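Local coordinates for pirin-like protein (Geobacillus kaustophilus, PDB 2P17), which is of unknown function but binds one iron ion per subunit and belongs to the pirin family of two-cupin-domain proteins, at residues I7-T12 with Q34-F39; Q14-T17 with R23-S26; V149-S154 with T161-P166; S81-G84 with V88-M91. All blocks are in the same frame, centred on the assembly; numbering follows the deposited sequence.

Interaction 1: I7-T12 with Q34-F39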
# COMPACT_ATOMS: atom_id res chain seq x y z
N ILE A 7 7.13 16.45 1.23
CA ILE A 7 7.77 15.28 0.68
C ILE A 7 9.25 15.32 1.03
O ILE A 7 9.99 16.21 0.58
CB ILE A 7 7.57 15.18 -0.86
CG1 ILE A 7 6.07 15.14 -1.22
CG2 ILE A 7 8.34 13.97 -1.42
CD1 ILE A 7 5.24 14.11 -0.42
N ARG A 8 9.68 14.38 1.87
CA ARG A 8 11.05 14.39 2.37
C ARG A 8 12.03 13.64 1.47
O ARG A 8 13.25 13.83 1.59
CB ARG A 8 11.11 13.85 3.80
CG ARG A 8 10.67 12.41 3.95
CD ARG A 8 10.82 11.89 5.38
NE ARG A 8 10.42 10.50 5.42
CZ ARG A 8 11.23 9.47 5.16
NH1 ARG A 8 12.51 9.70 4.90
NH2 ARG A 8 10.77 8.23 5.18
N ARG A 9 11.50 12.80 0.58
CA ARG A 9 12.35 12.04 -0.33
C ARG A 9 11.54 11.51 -1.50
O ARG A 9 10.37 11.13 -1.33
CB ARG A 9 13.00 10.87 0.41
CG ARG A 9 13.94 10.04 -0.44
CD ARG A 9 14.91 9.23 0.40
NE ARG A 9 14.24 8.25 1.25
CZ ARG A 9 13.82 7.05 0.85
NH1 ARG A 9 13.96 6.65 -0.41
NH2 ARG A 9 13.25 6.24 1.73
N VAL A 10 12.14 11.48 -2.69
CA VAL A 10 11.50 10.95 -3.89
C VAL A 10 12.31 9.79 -4.44
O VAL A 10 13.43 9.98 -4.93
CB VAL A 10 11.35 12.03 -4.99
CG1 VAL A 10 10.69 11.44 -6.24
CG2 VAL A 10 10.60 13.25 -4.47
N LYS A 11 11.76 8.58 -4.37
CA LYS A 11 12.44 7.38 -4.87
C LYS A 11 11.90 6.96 -6.23
O LYS A 11 10.69 6.85 -6.41
CB LYS A 11 12.27 6.22 -3.86
CG LYS A 11 12.58 4.82 -4.40
CD LYS A 11 14.07 4.56 -4.51
CE LYS A 11 14.33 3.11 -4.93
NZ LYS A 11 15.78 2.85 -5.20
N THR A 12 12.81 6.69 -7.18
CA THR A 12 12.42 6.21 -8.49
C THR A 12 12.71 4.71 -8.52
O THR A 12 13.86 4.30 -8.37
CB THR A 12 13.21 6.93 -9.60
OG1 THR A 12 12.97 8.34 -9.50
CG2 THR A 12 12.75 6.45 -10.97
N GLN A 34 13.60 1.10 10.71
CA GLN A 34 13.64 2.30 11.53
C GLN A 34 13.11 3.51 10.79
O GLN A 34 12.58 4.42 11.41
CB GLN A 34 15.06 2.56 12.08
CG GLN A 34 16.13 2.91 11.05
CD GLN A 34 16.89 1.70 10.53
OE1 GLN A 34 16.37 0.58 10.49
NE2 GLN A 34 18.13 1.92 10.14
N GLU A 35 13.24 3.52 9.47
CA GLU A 35 12.70 4.62 8.68
C GLU A 35 11.23 4.43 8.33
O GLU A 35 10.49 5.41 8.23
CB GLU A 35 13.51 4.83 7.38
CG GLU A 35 13.12 6.09 6.62
CD GLU A 35 13.87 6.26 5.31
OE1 GLU A 35 15.00 5.74 5.19
OE2 GLU A 35 13.32 6.94 4.42
N TYR A 36 10.82 3.17 8.12
CA TYR A 36 9.52 2.91 7.49
C TYR A 36 8.41 2.43 8.42
O TYR A 36 7.26 2.33 7.99
CB TYR A 36 9.69 1.90 6.36
CG TYR A 36 10.63 2.32 5.26
CD1 TYR A 36 10.62 3.62 4.73
CD2 TYR A 36 11.50 1.39 4.70
CE1 TYR A 36 11.49 3.98 3.70
CE2 TYR A 36 12.36 1.75 3.66
CZ TYR A 36 12.34 3.03 3.17
OH TYR A 36 13.19 3.38 2.12
N ASP A 37 8.78 2.16 9.67
CA ASP A 37 7.88 1.69 10.74
C ASP A 37 6.51 2.36 10.59
O ASP A 37 6.43 3.59 10.66
CB ASP A 37 8.55 2.08 12.08
CG ASP A 37 7.87 1.49 13.30
OD1 ASP A 37 6.94 0.66 13.15
OD2 ASP A 37 8.27 1.89 14.43
N PRO A 38 5.42 1.58 10.47
CA PRO A 38 5.28 0.14 10.67
C PRO A 38 5.51 -0.75 9.45
O PRO A 38 5.28 -1.96 9.52
CB PRO A 38 3.81 0.01 11.10
CG PRO A 38 3.10 1.09 10.27
CD PRO A 38 4.12 2.22 10.16
N PHE A 39 5.93 -0.17 8.33
CA PHE A 39 6.12 -0.95 7.10
C PHE A 39 7.50 -1.57 7.06
O PHE A 39 8.46 -0.97 7.55
CB PHE A 39 5.83 -0.09 5.88
CG PHE A 39 4.51 0.60 5.96
CD1 PHE A 39 3.34 -0.15 6.01
CD2 PHE A 39 4.42 1.97 6.06
CE1 PHE A 39 2.09 0.47 6.12
CE2 PHE A 39 3.18 2.59 6.17
CZ PHE A 39 2.01 1.83 6.19
O HOH W 1 13.06 3.96 -0.97
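A salt-bridge network of Arg8, Arg9 and Glu35 ties the long N-terminal strand to the short helix 33-36, with the backbones far apart and long side chains spanning the distance. All of it converges on one carboxylate oxygen. Arg8 meets Glu35 end-on and spends both terminal nitrogens on that single atom, NH1 to Glu35 OE2 at 2.9 Å and NH2 to Glu35 OE2 at 3.0 Å. OE2 lies in the Arg8 guanidinium plane, while the carboxylate plane is turned 67° from it: NH2 takes the anti lone pair, whereas NH1 arrives from above the carboxylate plane. Arg9 supplies the third N-H, from NH2 to Glu35 OE2 at 2.8 Å, and this bond is the straightest of the three at 167°. Three donors on one oxygen probably favour the charged carboxylate and offset the proximity of the two arginines. Arg9 NH2 also donates to Tyr36 OH at 2.9 Å, a more bent bond (135°) made at the edge of the phenol ring. A bend at chi3 turns the Arg9 guanidinium to meet both acceptors. One water accepts from Arg9 NH1 and donates to Tyr36 OH, closing a second path between the two groups. The phenol oxygen is held further by Glu29, and the other Glu35 oxygen by Asn32, which probably helps fix the carboxylate's rotation. Strand 212-216 runs beside residues 7-12; its Phe215 makes a cation-pi contact with Arg9 and packs against the Tyr36 ring, while Asn189, from strand 189-196, binds the carbonyls of Glu35 and Asp37.

Interaction 2: Q14-T17 with R23-S26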
# COMPACT_ATOMS: atom_id res chain seq x y z
N GLN A 14 13.66 1.17 -9.63
CA GLN A 14 14.50 0.58 -10.67
C GLN A 14 14.19 -0.91 -10.74
O GLN A 14 14.55 -1.67 -9.83
CB GLN A 14 16.00 0.77 -10.36
CG GLN A 14 16.45 2.21 -10.11
CD GLN A 14 17.94 2.33 -9.83
OE1 GLN A 14 18.78 2.00 -10.67
NE2 GLN A 14 18.27 2.83 -8.64
N MSE A 15 13.51 -1.33 -11.79
CA MSE A 15 13.12 -2.73 -11.94
C MSE A 15 14.25 -3.57 -12.51
O MSE A 15 15.07 -3.07 -13.30
CB MSE A 15 11.87 -2.85 -12.80
CG MSE A 15 10.71 -2.10 -12.21
SE MSE A 15 9.03 -2.65 -12.95
CE MSE A 15 8.86 -4.37 -12.07
N THR A 16 14.28 -4.83 -12.10
CA THR A 16 15.28 -5.78 -12.58
C THR A 16 14.58 -7.04 -13.04
O THR A 16 13.50 -7.38 -12.55
CB THR A 16 16.33 -6.13 -11.49
OG1 THR A 16 17.36 -6.94 -12.05
CG2 THR A 16 15.70 -6.86 -10.31
N THR A 17 15.20 -7.76 -13.97
CA THR A 17 14.65 -9.02 -14.44
C THR A 17 15.21 -10.18 -13.61
O THR A 17 16.43 -10.44 -13.61
CB THR A 17 14.89 -9.20 -15.95
OG1 THR A 17 14.22 -8.13 -16.63
CG2 THR A 17 14.34 -10.52 -16.43
N ARG A 23 9.81 -10.06 -13.22
CA ARG A 23 10.54 -8.82 -13.05
C ARG A 23 10.11 -8.21 -11.72
O ARG A 23 8.96 -8.38 -11.30
CB ARG A 23 10.24 -7.84 -14.18
CG ARG A 23 10.67 -8.32 -15.55
CD ARG A 23 10.52 -7.23 -16.60
NE ARG A 23 11.60 -6.25 -16.52
CZ ARG A 23 11.45 -4.96 -16.18
NH1 ARG A 23 10.25 -4.47 -15.91
NH2 ARG A 23 12.51 -4.17 -16.14
N SER A 24 11.01 -7.50 -11.06
CA SER A 24 10.65 -6.91 -9.77
C SER A 24 11.36 -5.60 -9.48
O SER A 24 12.40 -5.31 -10.06
CB SER A 24 10.90 -7.89 -8.61
OG SER A 24 12.28 -8.21 -8.51
N GLY A 25 10.78 -4.83 -8.56
CA GLY A 25 11.39 -3.56 -8.14
C GLY A 25 11.17 -3.31 -6.68
O GLY A 25 10.10 -3.60 -6.16
N SER A 26 12.20 -2.80 -6.00
CA SER A 26 12.09 -2.45 -4.58
C SER A 26 11.60 -1.01 -4.44
O SER A 26 12.22 -0.08 -4.97
CB SER A 26 13.42 -2.64 -3.84
OG SER A 26 13.51 -3.97 -3.34
O HOH W 2 14.16 0.32 -6.92
O HOH W 3 14.75 -2.52 -7.34
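Thr16 and Ser24 form the central antiparallel hydrogen-bonded pair of the hairpin made by strands 3-19 and 22-26. Thr16 N donates to Ser24 O at 2.8 Å, and Ser24 N returns a bond to Thr16 O at 2.9 Å, both nearly straight. Each carbonyl also receives a CA-H...O contact, from Met15 CA on Ser24 O and from Arg23 CA on Thr16 O. At Gln14 and Ser26 the strands have moved apart, and two waters take over the pairing: one accepts from Gln14 N and donates to Ser26 O, the other donates to Gln14 O and accepts from Ser26 N. At the other end Thr17 stands across from Arg23, whose NE donates to Thr17 OG1 at 3.2 Å with the hydroxyl near the guanidinium plane. The Thr17 hydroxyl lies beside its own backbone N (chi1 -61°), on the face that carries Arg23. On that same face Met15, present as selenomethionine, runs across the arginine at about a right angle; its CB lies 3.6 Å from Arg23 NH2 and its SE 3.7 Å from Arg23 NH1, while its CE rests on the Ser24 backbone. Ser24 OG, on the other face, is bonded to Asn18. Strand 39-47 flanks strand 22-26, pairing with Arg23 and Gly25. The chemistry is therefore that of a surface hairpin: two direct backbone bonds at its centre, water bridging where the chains diverge, and one arginine that combines a polar grip with apolar cover.

Interaction 3: V149-S154 with T161-P166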
# COMPACT_ATOMS: atom_id res chain seq x y z
N VAL A 149 -11.03 3.95 -0.19
CA VAL A 149 -10.40 3.65 1.08
C VAL A 149 -10.34 2.13 1.27
O VAL A 149 -11.36 1.48 1.47
CB VAL A 149 -11.13 4.32 2.27
CG1 VAL A 149 -10.33 4.15 3.55
CG2 VAL A 149 -11.38 5.80 1.97
N PHE A 150 -9.13 1.57 1.24
CA PHE A 150 -8.92 0.14 1.45
C PHE A 150 -8.66 -0.20 2.91
O PHE A 150 -8.93 -1.33 3.34
CB PHE A 150 -7.77 -0.38 0.58
CG PHE A 150 -8.17 -0.57 -0.85
CD1 PHE A 150 -8.82 -1.73 -1.24
CD2 PHE A 150 -7.91 0.42 -1.81
CE1 PHE A 150 -9.19 -1.93 -2.56
CE2 PHE A 150 -8.29 0.22 -3.15
CZ PHE A 150 -8.94 -0.95 -3.51
N SER A 151 -8.16 0.77 3.66
CA SER A 151 -7.92 0.61 5.10
C SER A 151 -7.85 1.97 5.74
O SER A 151 -7.42 2.94 5.12
CB SER A 151 -6.62 -0.15 5.35
OG SER A 151 -6.48 -0.48 6.72
N GLY A 152 -8.30 2.06 7.00
CA GLY A 152 -8.24 3.32 7.72
C GLY A 152 -9.27 4.28 7.20
O GLY A 152 -10.40 3.89 6.90
N SER A 153 -8.90 5.56 7.12
CA SER A 153 -9.90 6.56 6.78
C SER A 153 -9.36 7.71 5.96
O SER A 153 -8.16 7.98 5.94
CB SER A 153 -10.52 7.13 8.05
OG SER A 153 -9.54 7.85 8.77
N SER A 154 -10.29 8.39 5.30
CA SER A 154 -9.96 9.57 4.53
C SER A 154 -11.10 10.55 4.75
O SER A 154 -12.22 10.30 4.33
CB SER A 154 -9.79 9.21 3.06
OG SER A 154 -9.25 10.29 2.31
N THR A 161 -12.16 -2.70 6.87
CA THR A 161 -11.00 -3.57 6.95
C THR A 161 -10.48 -3.67 8.38
O THR A 161 -10.29 -2.66 9.05
CB THR A 161 -9.92 -3.01 6.04
OG1 THR A 161 -10.47 -2.84 4.73
CG2 THR A 161 -8.69 -3.94 5.97
N LYS A 162 -10.28 -4.89 8.85
CA LYS A 162 -9.75 -5.11 10.20
C LYS A 162 -8.25 -4.82 10.22
O LYS A 162 -7.50 -5.25 9.33
CB LYS A 162 -10.02 -6.54 10.66
CG LYS A 162 -11.49 -6.94 10.64
CD LYS A 162 -11.63 -8.43 10.92
CE LYS A 162 -13.08 -8.81 11.18
NZ LYS A 162 -13.17 -10.25 11.54
N ASN A 163 -7.83 -4.05 11.22
CA ASN A 163 -6.44 -3.69 11.39
C ASN A 163 -5.97 -4.14 12.77
O ASN A 163 -6.74 -4.13 13.74
CB ASN A 163 -6.22 -2.17 11.31
CG ASN A 163 -6.17 -1.61 9.87
OD1 ASN A 163 -6.02 -0.40 9.70
ND2 ASN A 163 -6.29 -2.46 8.85
N ILE A 164 -4.69 -4.49 12.84
CA ILE A 164 -3.99 -4.59 14.11
C ILE A 164 -3.22 -3.26 14.27
O ILE A 164 -3.64 -2.41 15.05
CB ILE A 164 -3.12 -5.87 14.16
CG1 ILE A 164 -4.04 -7.10 14.22
CG2 ILE A 164 -2.19 -5.85 15.36
CD1 ILE A 164 -3.38 -8.40 13.87
N VAL A 165 -2.13 -3.07 13.53
CA VAL A 165 -1.53 -1.75 13.43
C VAL A 165 -2.48 -0.90 12.58
O VAL A 165 -2.81 -1.29 11.46
CB VAL A 165 -0.13 -1.79 12.75
CG1 VAL A 165 0.33 -0.38 12.35
CG2 VAL A 165 0.90 -2.43 13.67
N PRO A 166 -2.92 0.26 13.10
CA PRO A 166 -3.72 1.15 12.26
C PRO A 166 -2.97 1.56 11.00
O PRO A 166 -1.87 2.11 11.09
CB PRO A 166 -3.97 2.37 13.16
CG PRO A 166 -3.87 1.83 14.56
CD PRO A 166 -2.75 0.81 14.46
O HOH W 4 -10.08 0.14 8.34
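The oxygen of Ser151 gathers partners at a classic beta bulge, where Phe150 and Ser151 both face Met169 and the chain turns a corner. Asn163 ND2 donates to Ser151 OG at 2.9 Å, with the hydroxyl close to the amide plane and the bond bent to 145°. Ser151 OG is also bonded to the carbonyl of Val167, so the hydroxyl links two parts of the chain. The amide is itself fixed at both ends: ND2 reaches back to its own neighbour, Lys162 O, from above that carbonyl's plane, and OD1 takes the backbone N-H of Val167. Next to it Thr161 OG1 donates to Phe150 O at a short 2.6 Å, tilted 30° from the carbonyl plane. Chi1 of -54° sets this hydroxyl beside the threonine's own N and leaves CG2 4.2 Å from Ser151 OG. A water accepts from Gly152 N and donates to Thr161 O, adding a third link where Gly152 takes a positive phi. The loop 161-166 thus fastens onto the corner between strands 145-149 and 153-154, with Trp90 of strand 88-92 packed against it, strand 128-132 touching Thr161 and strand 167-174 pairing with the bulge.

Interaction 4: S81-G84 with V88-M91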
# COMPACT_ATOMS: atom_id res chain seq x y z
N SER A 81 -8.58 -18.02 -2.97
CA SER A 81 -9.34 -16.84 -3.35
C SER A 81 -8.75 -16.28 -4.65
O SER A 81 -7.73 -16.76 -5.13
CB SER A 81 -9.27 -15.79 -2.26
OG SER A 81 -7.99 -15.18 -2.22
N THR A 82 -9.41 -15.28 -5.21
CA THR A 82 -8.91 -14.61 -6.41
C THR A 82 -8.96 -13.10 -6.25
O THR A 82 -9.73 -12.57 -5.44
CB THR A 82 -9.71 -14.99 -7.68
OG1 THR A 82 -11.10 -14.71 -7.48
CG2 THR A 82 -9.52 -16.48 -8.03
N LEU A 83 -8.10 -12.43 -7.01
CA LEU A 83 -8.06 -10.97 -7.08
C LEU A 83 -7.94 -10.56 -8.53
O LEU A 83 -7.24 -11.21 -9.30
CB LEU A 83 -6.85 -10.39 -6.34
CG LEU A 83 -6.76 -10.28 -4.81
CD1 LEU A 83 -5.52 -9.51 -4.42
CD2 LEU A 83 -7.99 -9.65 -4.16
N GLY A 84 -8.62 -9.48 -8.89
CA GLY A 84 -8.47 -8.89 -10.22
C GLY A 84 -7.90 -7.48 -10.15
O GLY A 84 -7.54 -7.00 -9.06
N VAL A 88 -7.53 -5.71 -3.61
CA VAL A 88 -6.53 -5.81 -2.54
C VAL A 88 -6.83 -7.03 -1.68
O VAL A 88 -7.97 -7.46 -1.56
CB VAL A 88 -6.51 -4.49 -1.70
CG1 VAL A 88 -5.72 -4.63 -0.39
CG2 VAL A 88 -5.95 -3.33 -2.53
N GLN A 89 -5.78 -7.64 -1.13
CA GLN A 89 -5.96 -8.62 -0.06
C GLN A 89 -5.07 -8.27 1.12
O GLN A 89 -3.96 -7.72 0.95
CB GLN A 89 -5.71 -10.05 -0.54
CG GLN A 89 -4.28 -10.28 -1.01
CD GLN A 89 -4.07 -11.58 -1.78
OE1 GLN A 89 -4.98 -12.40 -1.93
NE2 GLN A 89 -2.85 -11.78 -2.28
N TRP A 90 -5.54 -8.61 2.31
CA TRP A 90 -4.86 -8.29 3.56
C TRP A 90 -4.69 -9.60 4.31
O TRP A 90 -5.67 -10.20 4.76
CB TRP A 90 -5.73 -7.33 4.37
CG TRP A 90 -5.00 -6.49 5.36
CD1 TRP A 90 -4.46 -6.88 6.57
CD2 TRP A 90 -4.72 -5.09 5.23
NE1 TRP A 90 -3.88 -5.80 7.19
CE2 TRP A 90 -4.02 -4.69 6.39
CE3 TRP A 90 -5.00 -4.13 4.24
CZ2 TRP A 90 -3.57 -3.38 6.58
CZ3 TRP A 90 -4.56 -2.82 4.42
CH2 TRP A 90 -3.86 -2.46 5.59
N MSE A 91 -3.45 -10.06 4.43
CA MSE A 91 -3.21 -11.34 5.07
C MSE A 91 -2.43 -11.13 6.35
O MSE A 91 -1.30 -10.65 6.32
CB MSE A 91 -2.46 -12.29 4.14
CG MSE A 91 -2.38 -13.69 4.72
SE MSE A 91 -1.22 -14.91 3.74
CE MSE A 91 -1.20 -14.04 2.00
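Van der Waals packing carries this buried contact, and Leu83 is its centre. One methyl, Leu83 CD2, sits 3.4 Å from Val88 O, against the backbone of strand 88-92. The other, Leu83 CD1, rests on the side chain of Gln89, 3.7 Å from both its CG and its CD, with the two side chains crossing at a slant. Leucine chi1 of -76° places CG beside its own backbone N, and from there CD2 reaches the Val88 carbonyl and CD1 the Gln89 side chain. Gln89 is extended beyond CG, which lays its amide carbon as well as CG under that methyl, with OE1 at the Ser81 end. Polar groups meet here only indirectly. Ser81 OG and Gln89 OE1, too far apart to bond each other, are joined through the hydroxyl of Tyr129, which is hydrogen-bonded to each. The amide nitrogen donates to Thr64 OG1 and to Glu101 OE1, bonds that help set the rotation of the buried amide and probably make Gln89 a second-shell residue positioning Glu101, a predicted ligand of the iron, which lies about 9 Å from the Gln89 side chain. The strands belong to different sheets: residues 81-83 form an outer edge of the four-stranded sheet with 71-75, 97-103 and 55-57, while residues 88-91 pair with strands 60-66 and 128-132, so the contact bridges two layers of the N-terminal cupin barrel.

How the interactions relate
Interaction 4 is the buried member of the set and interaction 2 the surface one, while interactions 1 and 3 are partly buried. Chemistry follows place: interaction 4, near the iron site, relies on van der Waals packing of a leucine on a glutamine and the backbone, interaction 1 on charge, interaction 3 on hydroxyl and amide bonds, and interaction 2 on strand pairing assisted by water. Interactions 1 and 2 share strand 3-19 and touch where Lys11 CE nears Ser26 O. Interactions 3 and 4 meet more broadly, as Trp90 packs on Ser151, Thr161 and Asn163, and Val88 on Phe150. Pro38 on Val165 joins interaction 1 to interaction 3, whereas interactions 2 and 3 lie on opposite sides of the chain's centre.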